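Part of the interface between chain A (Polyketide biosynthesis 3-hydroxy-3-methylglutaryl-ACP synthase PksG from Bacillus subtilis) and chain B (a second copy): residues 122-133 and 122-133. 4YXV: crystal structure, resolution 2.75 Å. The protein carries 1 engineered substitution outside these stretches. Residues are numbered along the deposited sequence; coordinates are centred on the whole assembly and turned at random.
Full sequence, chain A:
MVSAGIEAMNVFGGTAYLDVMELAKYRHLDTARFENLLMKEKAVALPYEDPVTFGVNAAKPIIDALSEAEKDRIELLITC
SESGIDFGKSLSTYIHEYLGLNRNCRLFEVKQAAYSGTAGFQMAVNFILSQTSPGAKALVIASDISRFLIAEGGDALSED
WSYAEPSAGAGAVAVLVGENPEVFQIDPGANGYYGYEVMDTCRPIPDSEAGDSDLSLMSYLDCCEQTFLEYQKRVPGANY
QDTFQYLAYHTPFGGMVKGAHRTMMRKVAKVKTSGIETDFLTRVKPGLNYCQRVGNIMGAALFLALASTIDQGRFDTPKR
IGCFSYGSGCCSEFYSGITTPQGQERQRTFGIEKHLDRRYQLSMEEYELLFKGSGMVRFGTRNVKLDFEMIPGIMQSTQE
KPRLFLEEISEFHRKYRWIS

Chain A (122-133) QMAVNFILSQTS
Chain B, residues 122-133: QMAVNFILSQTS

Two copies of one helix, entering the stretch already formed at Gln122, pack across the dimer interface with axes 8.0 Å apart at closest approach and N-to-C directions 55° apart; the CA atoms of Met123(A) and Met123(B) lie 5.9 Å apart. At the apolar centre the Met123 side chains (chi1 m, chi2 near -20°, chi3 m) interlock: Met123(A) CE lies 3.7 Å from Met123(B) CB, and Met123(B) CE lies 3.4 Å from Met123(A) O. The unbranched thioether lets each methyl reach the partner backbone; Met123(A) CE lies 4.5 Å from Phe127(B) CB, and Met123(B) CE 4.5 Å from Phe127(A) CB. One turn on, Asn126 points toward the partner (chi1 m, chi2 -11°); the two CB atoms of Asn126(A) and Asn126(B) sit 4.1 Å apart, and Asn126(A) ND2 lies 3.6 Å from Phe127(B) CA, obliquely beside that ring (chi1 t). Farther along, Ser130(A) and Ser130(B) bring their CA atoms to 4.4 Å, a closeness their small side chains permit. Leu129 (m, t) flanks them, Leu129(A) CD1 touching Thr132(B) CG2 at 3.4 Å. No hydrogen bond crosses the contact, which buries 523 Å². At the polar edge, Ser130 and Thr132 hydrogen-bond within their own chain: Ser130(A) OG (chi1 p) donates to Phe127(A) O at 2.6 Å. Gln131, with positive phi (54° in A, 52° in B), leaves the helical conformation, and Thr132(A) OG1 (chi1 p) donates back to Ser130(A) OG at 3.2 Å.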

ATOM      1  N   GLN A 122      -4.130   8.788  -6.567  1.00 33.67           N
ATOM      2  CA  GLN A 122      -5.116   8.305  -7.484  1.00 33.86           C
ATOM      3  C   GLN A 122      -6.192   7.505  -6.771  1.00 32.96           C
ATOM      4  O   GLN A 122      -7.352   7.577  -7.136  1.00 37.05           O
ATOM      5  CB  GLN A 122      -4.454   7.483  -8.591  1.00 35.58           C
ATOM      6  CG  GLN A 122      -3.682   8.313  -9.622  1.00 38.76           C
ATOM      7  CD  GLN A 122      -4.521   9.385 -10.350  1.00 39.42           C
ATOM      8  OE1 GLN A 122      -5.743   9.345 -10.353  1.00 38.88           O
ATOM      9  NE2 GLN A 122      -3.846  10.323 -10.992  1.00 42.90           N
ATOM     10  N   MET A 123      -5.829   6.730  -5.764  1.00 32.20           N
ATOM     11  CA  MET A 123      -6.842   6.038  -4.997  1.00 32.14           C
ATOM     12  C   MET A 123      -7.743   7.078  -4.309  1.00 31.09           C
ATOM     13  O   MET A 123      -8.969   6.926  -4.246  1.00 33.63           O
ATOM     14  CB  MET A 123      -6.217   5.007  -4.028  1.00 33.16           C
ATOM     15  CG  MET A 123      -5.579   3.772  -4.693  1.00 38.66           C
ATOM     16  SD  MET A 123      -6.009   3.254  -6.429  1.00 49.43           S
ATOM     17  CE  MET A 123      -7.843   3.335  -6.410  1.00 52.36           C
ATOM     18  N   ALA A 124      -7.138   8.153  -3.838  1.00 29.16           N
ATOM     19  CA  ALA A 124      -7.863   9.174  -3.127  1.00 28.95           C
ATOM     20  C   ALA A 124      -8.811   9.918  -4.052  1.00 27.04           C
ATOM     21  O   ALA A 124      -9.946  10.214  -3.688  1.00 24.62           O
ATOM     22  CB  ALA A 124      -6.893  10.151  -2.490  1.00 29.43           C
ATOM     23  N   VAL A 125      -8.354  10.192  -5.256  1.00 25.41           N
ATOM     24  CA  VAL A 125      -9.198  10.855  -6.208  1.00 27.31           C
ATOM     25  C   VAL A 125     -10.444   9.991  -6.513  1.00 29.04           C
ATOM     26  O   VAL A 125     -11.560  10.522  -6.634  1.00 29.30           O
ATOM     27  CB  VAL A 125      -8.404  11.159  -7.483  1.00 28.51           C
ATOM     28  CG1 VAL A 125      -9.330  11.406  -8.659  1.00 30.00           C
ATOM     29  CG2 VAL A 125      -7.503  12.362  -7.259  1.00 28.62           C
ATOM     30  N   ASN A 126     -10.256   8.669  -6.622  1.00 30.40           N
ATOM     31  CA  ASN A 126     -11.352   7.749  -6.936  1.00 32.22           C
ATOM     32  C   ASN A 126     -12.318   7.626  -5.803  1.00 30.74           C
ATOM     33  O   ASN A 126     -13.495   7.363  -6.007  1.00 30.11           O
ATOM     34  CB  ASN A 126     -10.861   6.363  -7.240  1.00 35.20           C
ATOM     35  CG  ASN A 126     -10.104   6.279  -8.534  1.00 36.73           C
ATOM     36  OD1 ASN A 126     -10.080   7.203  -9.335  1.00 39.65           O
ATOM     37  ND2 ASN A 126      -9.452   5.164  -8.726  1.00 39.92           N
ATOM     38  N   PHE A 127     -11.815   7.820  -4.603  1.00 28.48           N
ATOM     39  CA  PHE A 127     -12.681   7.820  -3.460  1.00 27.35           C
ATOM     40  C   PHE A 127     -13.649   8.957  -3.614  1.00 29.26           C
ATOM     41  O   PHE A 127     -14.869   8.744  -3.611  1.00 29.84           O
ATOM     42  CB  PHE A 127     -11.860   7.920  -2.196  1.00 27.04           C
ATOM     43  CG  PHE A 127     -12.665   8.058  -0.963  1.00 27.91           C
ATOM     44  CD1 PHE A 127     -13.807   7.284  -0.767  1.00 28.23           C
ATOM     45  CD2 PHE A 127     -12.273   8.964   0.030  1.00 27.52           C
ATOM     46  CE1 PHE A 127     -14.566   7.438   0.384  1.00 28.60           C
ATOM     47  CE2 PHE A 127     -13.005   9.092   1.193  1.00 27.65           C
ATOM     48  CZ  PHE A 127     -14.159   8.333   1.369  1.00 28.03           C
ATOM     49  N   ILE A 128     -13.113  10.157  -3.810  1.00 31.31           N
ATOM     50  CA  ILE A 128     -13.948  11.312  -4.032  1.00 31.97           C
ATOM     51  C   ILE A 128     -14.900  10.989  -5.187  1.00 33.55           C
ATOM     52  O   ILE A 128     -16.120  11.063  -5.052  1.00 30.50           O
ATOM     53  CB  ILE A 128     -13.127  12.579  -4.345  1.00 32.36           C
ATOM     54  CG1 ILE A 128     -12.637  13.238  -3.067  1.00 36.02           C
ATOM     55  CG2 ILE A 128     -13.986  13.638  -5.014  1.00 32.81           C
ATOM     56  CD1 ILE A 128     -11.534  12.494  -2.404  1.00 39.77           C
ATOM     57  N   LEU A 129     -14.332  10.630  -6.327  1.00 35.78           N
ATOM     58  CA  LEU A 129     -15.136  10.507  -7.531  1.00 37.68           C
ATOM     59  C   LEU A 129     -16.289   9.526  -7.369  1.00 39.22           C
ATOM     60  O   LEU A 129     -17.395   9.779  -7.849  1.00 42.02           O
ATOM     61  CB  LEU A 129     -14.263  10.093  -8.711  1.00 37.56           C
ATOM     62  CG  LEU A 129     -13.490  11.234  -9.357  1.00 35.29           C
ATOM     63  CD1 LEU A 129     -12.831  10.694 -10.610  1.00 34.78           C
ATOM     64  CD2 LEU A 129     -14.380  12.423  -9.692  1.00 33.73           C
ATOM     65  N   SER A 130     -16.027   8.440  -6.647  1.00 38.68           N
ATOM     66  CA  SER A 130     -17.014   7.397  -6.402  1.00 35.16           C
ATOM     67  C   SER A 130     -18.234   7.885  -5.631  1.00 36.16           C
ATOM     68  O   SER A 130     -19.283   7.260  -5.686  1.00 40.07           O
ATOM     69  CB  SER A 130     -16.383   6.241  -5.611  1.00 33.62           C
ATOM     70  OG  SER A 130     -16.186   6.588  -4.258  1.00 32.43           O
ATOM     71  N   GLN A 131     -18.105   8.969  -4.879  1.00 36.69           N
ATOM     72  CA  GLN A 131     -19.215   9.461  -4.060  1.00 36.35           C
ATOM     73  C   GLN A 131     -19.802   8.421  -3.114  1.00 34.34           C
ATOM     74  O   GLN A 131     -20.953   8.514  -2.720  1.00 36.82           O
ATOM     75  CB  GLN A 131     -20.314  10.088  -4.947  1.00 37.18           C
ATOM     76  CG  GLN A 131     -19.905  11.411  -5.551  1.00 38.05           C
ATOM     77  CD  GLN A 131     -19.649  12.454  -4.477  1.00 41.17           C
ATOM     78  OE1 GLN A 131     -18.500  12.771  -4.159  1.00 39.27           O
ATOM     79  NE2 GLN A 131     -20.721  12.967  -3.887  1.00 43.74           N
ATOM     80  N   THR A 132     -18.987   7.464  -2.693  1.00 35.98           N
ATOM     81  CA  THR A 132     -19.375   6.523  -1.638  1.00 35.86           C
ATOM     82  C   THR A 132     -19.421   7.148  -0.254  1.00 36.98           C
ATOM     83  O   THR A 132     -19.862   6.513   0.699  1.00 45.21           O
ATOM     84  CB  THR A 132     -18.409   5.352  -1.550  1.00 35.45           C
ATOM     85  OG1 THR A 132     -17.096   5.857  -1.278  1.00 38.96           O
ATOM     86  CG2 THR A 132     -18.423   4.535  -2.843  1.00 33.94           C
ATOM     87  N   SER A 133     -18.977   8.387  -0.144  1.00 38.67           N
ATOM     88  CA  SER A 133     -19.169   9.167   1.065  1.00 38.24           C
ATOM     89  C   SER A 133     -19.132  10.687   0.754  1.00 40.37           C
ATOM     90  O   SER A 133     -18.103  11.333   0.953  1.00 37.52           O
ATOM     91  CB  SER A 133     -18.084   8.808   2.049  1.00 35.87           C
ATOM     92  OG  SER A 133     -18.104   9.729   3.102  1.00 38.56           O
TER
ATOM     93  N   GLN B 122     -11.334  -2.151  -1.364  1.00 30.56           N
ATOM     94  CA  GLN B 122     -12.115  -0.949  -1.359  1.00 32.79           C
ATOM     95  C   GLN B 122     -11.573   0.090  -2.340  1.00 32.91           C
ATOM     96  O   GLN B 122     -12.339   0.779  -2.980  1.00 33.04           O
ATOM     97  CB  GLN B 122     -12.199  -0.374   0.063  1.00 34.51           C
ATOM     98  CG  GLN B 122     -13.114  -1.139   1.013  1.00 34.61           C
ATOM     99  CD  GLN B 122     -14.569  -1.223   0.563  1.00 34.75           C
ATOM    100  OE1 GLN B 122     -15.015  -0.473  -0.309  1.00 34.63           O
ATOM    101  NE2 GLN B 122     -15.322  -2.151   1.170  1.00 35.96           N
ATOM    102  N   MET B 123     -10.262   0.196  -2.476  1.00 35.53           N
ATOM    103  CA  MET B 123      -9.712   1.067  -3.503  1.00 36.70           C
ATOM    104  C   MET B 123     -10.148   0.553  -4.878  1.00 36.73           C
ATOM    105  O   MET B 123     -10.517   1.343  -5.763  1.00 40.47           O
ATOM    106  CB  MET B 123      -8.188   1.208  -3.376  1.00 38.68           C
ATOM    107  CG  MET B 123      -7.708   1.980  -2.131  1.00 44.56           C
ATOM    108  SD  MET B 123      -8.823   3.125  -1.199  1.00 50.57           S
ATOM    109  CE  MET B 123      -9.601   4.076  -2.539  1.00 55.18           C
ATOM    110  N   ALA B 124     -10.172  -0.760  -5.044  1.00 33.74           N
ATOM    111  CA  ALA B 124     -10.543  -1.332  -6.320  1.00 35.77           C
ATOM    112  C   ALA B 124     -12.022  -1.060  -6.648  1.00 35.79           C
ATOM    113  O   ALA B 124     -12.382  -0.778  -7.793  1.00 31.16           O
ATOM    114  CB  ALA B 124     -10.270  -2.825  -6.305  1.00 37.51           C
ATOM    115  N   VAL B 125     -12.880  -1.172  -5.638  1.00 33.24           N
ATOM    116  CA  VAL B 125     -14.294  -0.960  -5.841  1.00 30.96           C
ATOM    117  C   VAL B 125     -14.519   0.482  -6.308  1.00 32.10           C
ATOM    118  O   VAL B 125     -15.327   0.741  -7.194  1.00 29.63           O
ATOM    119  CB  VAL B 125     -15.053  -1.279  -4.553  1.00 30.82           C
ATOM    120  CG1 VAL B 125     -16.401  -0.612  -4.542  1.00 31.90           C
ATOM    121  CG2 VAL B 125     -15.209  -2.782  -4.401  1.00 32.56           C
ATOM    122  N   ASN B 126     -13.788   1.416  -5.704  1.00 33.22           N
ATOM    123  CA  ASN B 126     -13.921   2.829  -6.038  1.00 33.71           C
ATOM    124  C   ASN B 126     -13.398   3.140  -7.405  1.00 31.61           C
ATOM    125  O   ASN B 126     -13.850   4.064  -8.054  1.00 32.71           O
ATOM    126  CB  ASN B 126     -13.134   3.704  -5.081  1.00 37.95           C
ATOM    127  CG  ASN B 126     -13.705   3.708  -3.685  1.00 36.25           C
ATOM    128  OD1 ASN B 126     -14.803   3.229  -3.425  1.00 32.69           O
ATOM    129  ND2 ASN B 126     -12.950   4.280  -2.784  1.00 37.10           N
ATOM    130  N   PHE B 127     -12.411   2.385  -7.833  1.00 29.94           N
ATOM    131  CA  PHE B 127     -11.912   2.537  -9.186  1.00 28.12           C
ATOM    132  C   PHE B 127     -13.062   2.247 -10.131  1.00 28.71           C
ATOM    133  O   PHE B 127     -13.419   3.085 -10.926  1.00 27.79           O
ATOM    134  CB  PHE B 127     -10.715   1.621  -9.408  1.00 25.96           C
ATOM    135  CG  PHE B 127     -10.217   1.605 -10.798  1.00 25.55           C
ATOM    136  CD1 PHE B 127     -10.104   2.775 -11.528  1.00 25.40           C
ATOM    137  CD2 PHE B 127      -9.861   0.404 -11.396  1.00 25.66           C
ATOM    138  CE1 PHE B 127      -9.663   2.751 -12.837  1.00 24.58           C
ATOM    139  CE2 PHE B 127      -9.426   0.380 -12.703  1.00 26.27           C
ATOM    140  CZ  PHE B 127      -9.318   1.564 -13.420  1.00 25.23           C
ATOM    141  N   ILE B 128     -13.688   1.083  -9.973  1.00 34.09           N
ATOM    142  CA  ILE B 128     -14.861   0.730 -10.773  1.00 34.36           C
ATOM    143  C   ILE B 128     -15.901   1.818 -10.631  1.00 32.02           C
ATOM    144  O   ILE B 128     -16.310   2.431 -11.604  1.00 29.47           O
ATOM    145  CB  ILE B 128     -15.479  -0.617 -10.354  1.00 38.30           C
ATOM    146  CG1 ILE B 128     -14.717  -1.779 -10.979  1.00 41.25           C
ATOM    147  CG2 ILE B 128     -16.909  -0.740 -10.858  1.00 39.17           C
ATOM    148  CD1 ILE B 128     -13.375  -2.020 -10.375  1.00 41.63           C
ATOM    149  N   LEU B 129     -16.288   2.100  -9.399  1.00 33.23           N
ATOM    150  CA  LEU B 129     -17.384   3.025  -9.183  1.00 34.90           C
ATOM    151  C   LEU B 129     -17.145   4.374  -9.842  1.00 36.29           C
ATOM    152  O   LEU B 129     -18.081   4.973 -10.395  1.00 36.38           O
ATOM    153  CB  LEU B 129     -17.656   3.209  -7.698  1.00 35.34           C
ATOM    154  CG  LEU B 129     -18.454   2.086  -7.046  1.00 34.94           C
ATOM    155  CD1 LEU B 129     -18.783   2.497  -5.631  1.00 33.57           C
ATOM    156  CD2 LEU B 129     -19.739   1.789  -7.824  1.00 35.81           C
ATOM    157  N   SER B 130     -15.891   4.824  -9.807  1.00 35.01           N
ATOM    158  CA  SER B 130     -15.527   6.127 -10.352  1.00 34.87           C
ATOM    159  C   SER B 130     -15.773   6.236 -11.838  1.00 34.28           C
ATOM    160  O   SER B 130     -15.833   7.323 -12.367  1.00 32.10           O
ATOM    161  CB  SER B 130     -14.038   6.439 -10.067  1.00 34.40           C
ATOM    162  OG  SER B 130     -13.172   5.666 -10.882  1.00 30.57           O
ATOM    163  N   GLN B 131     -15.809   5.107 -12.532  1.00 37.33           N
ATOM    164  CA  GLN B 131     -15.899   5.114 -13.989  1.00 36.91           C
ATOM    165  C   GLN B 131     -14.828   5.997 -14.693  1.00 35.85           C
ATOM    166  O   GLN B 131     -15.047   6.446 -15.809  1.00 35.49           O
ATOM    167  CB  GLN B 131     -17.321   5.505 -14.416  1.00 37.42           C
ATOM    168  CG  GLN B 131     -18.356   4.437 -14.116  1.00 36.74           C
ATOM    169  CD  GLN B 131     -18.072   3.189 -14.906  1.00 38.92           C
ATOM    170  OE1 GLN B 131     -17.565   2.205 -14.380  1.00 40.15           O
ATOM    171  NE2 GLN B 131     -18.338   3.239 -16.200  1.00 42.55           N
ATOM    172  N   THR B 132     -13.656   6.175 -14.078  1.00 35.21           N
ATOM    173  CA  THR B 132     -12.506   6.818 -14.751  1.00 38.20           C
ATOM    174  C   THR B 132     -11.899   5.965 -15.870  1.00 38.15           C
ATOM    175  O   THR B 132     -11.029   6.434 -16.597  1.00 37.04           O
ATOM    176  CB  THR B 132     -11.372   7.177 -13.766  1.00 38.52           C
ATOM    177  OG1 THR B 132     -10.887   5.982 -13.128  1.00 43.15           O
ATOM    178  CG2 THR B 132     -11.863   8.170 -12.725  1.00 36.51           C
ATOM    179  N   SER B 133     -12.343   4.707 -15.978  1.00 40.48           N
ATOM    180  CA  SER B 133     -12.011   3.851 -17.103  1.00 39.25           C
ATOM    181  C   SER B 133     -13.084   2.756 -17.289  1.00 42.24           C
ATOM    182  O   SER B 133     -12.884   1.610 -16.888  1.00 42.73           O
ATOM    183  CB  SER B 133     -10.656   3.216 -16.867  1.00 40.33           C
ATOM    184  OG  SER B 133     -10.420   2.200 -17.828  1.00 40.31           O
TER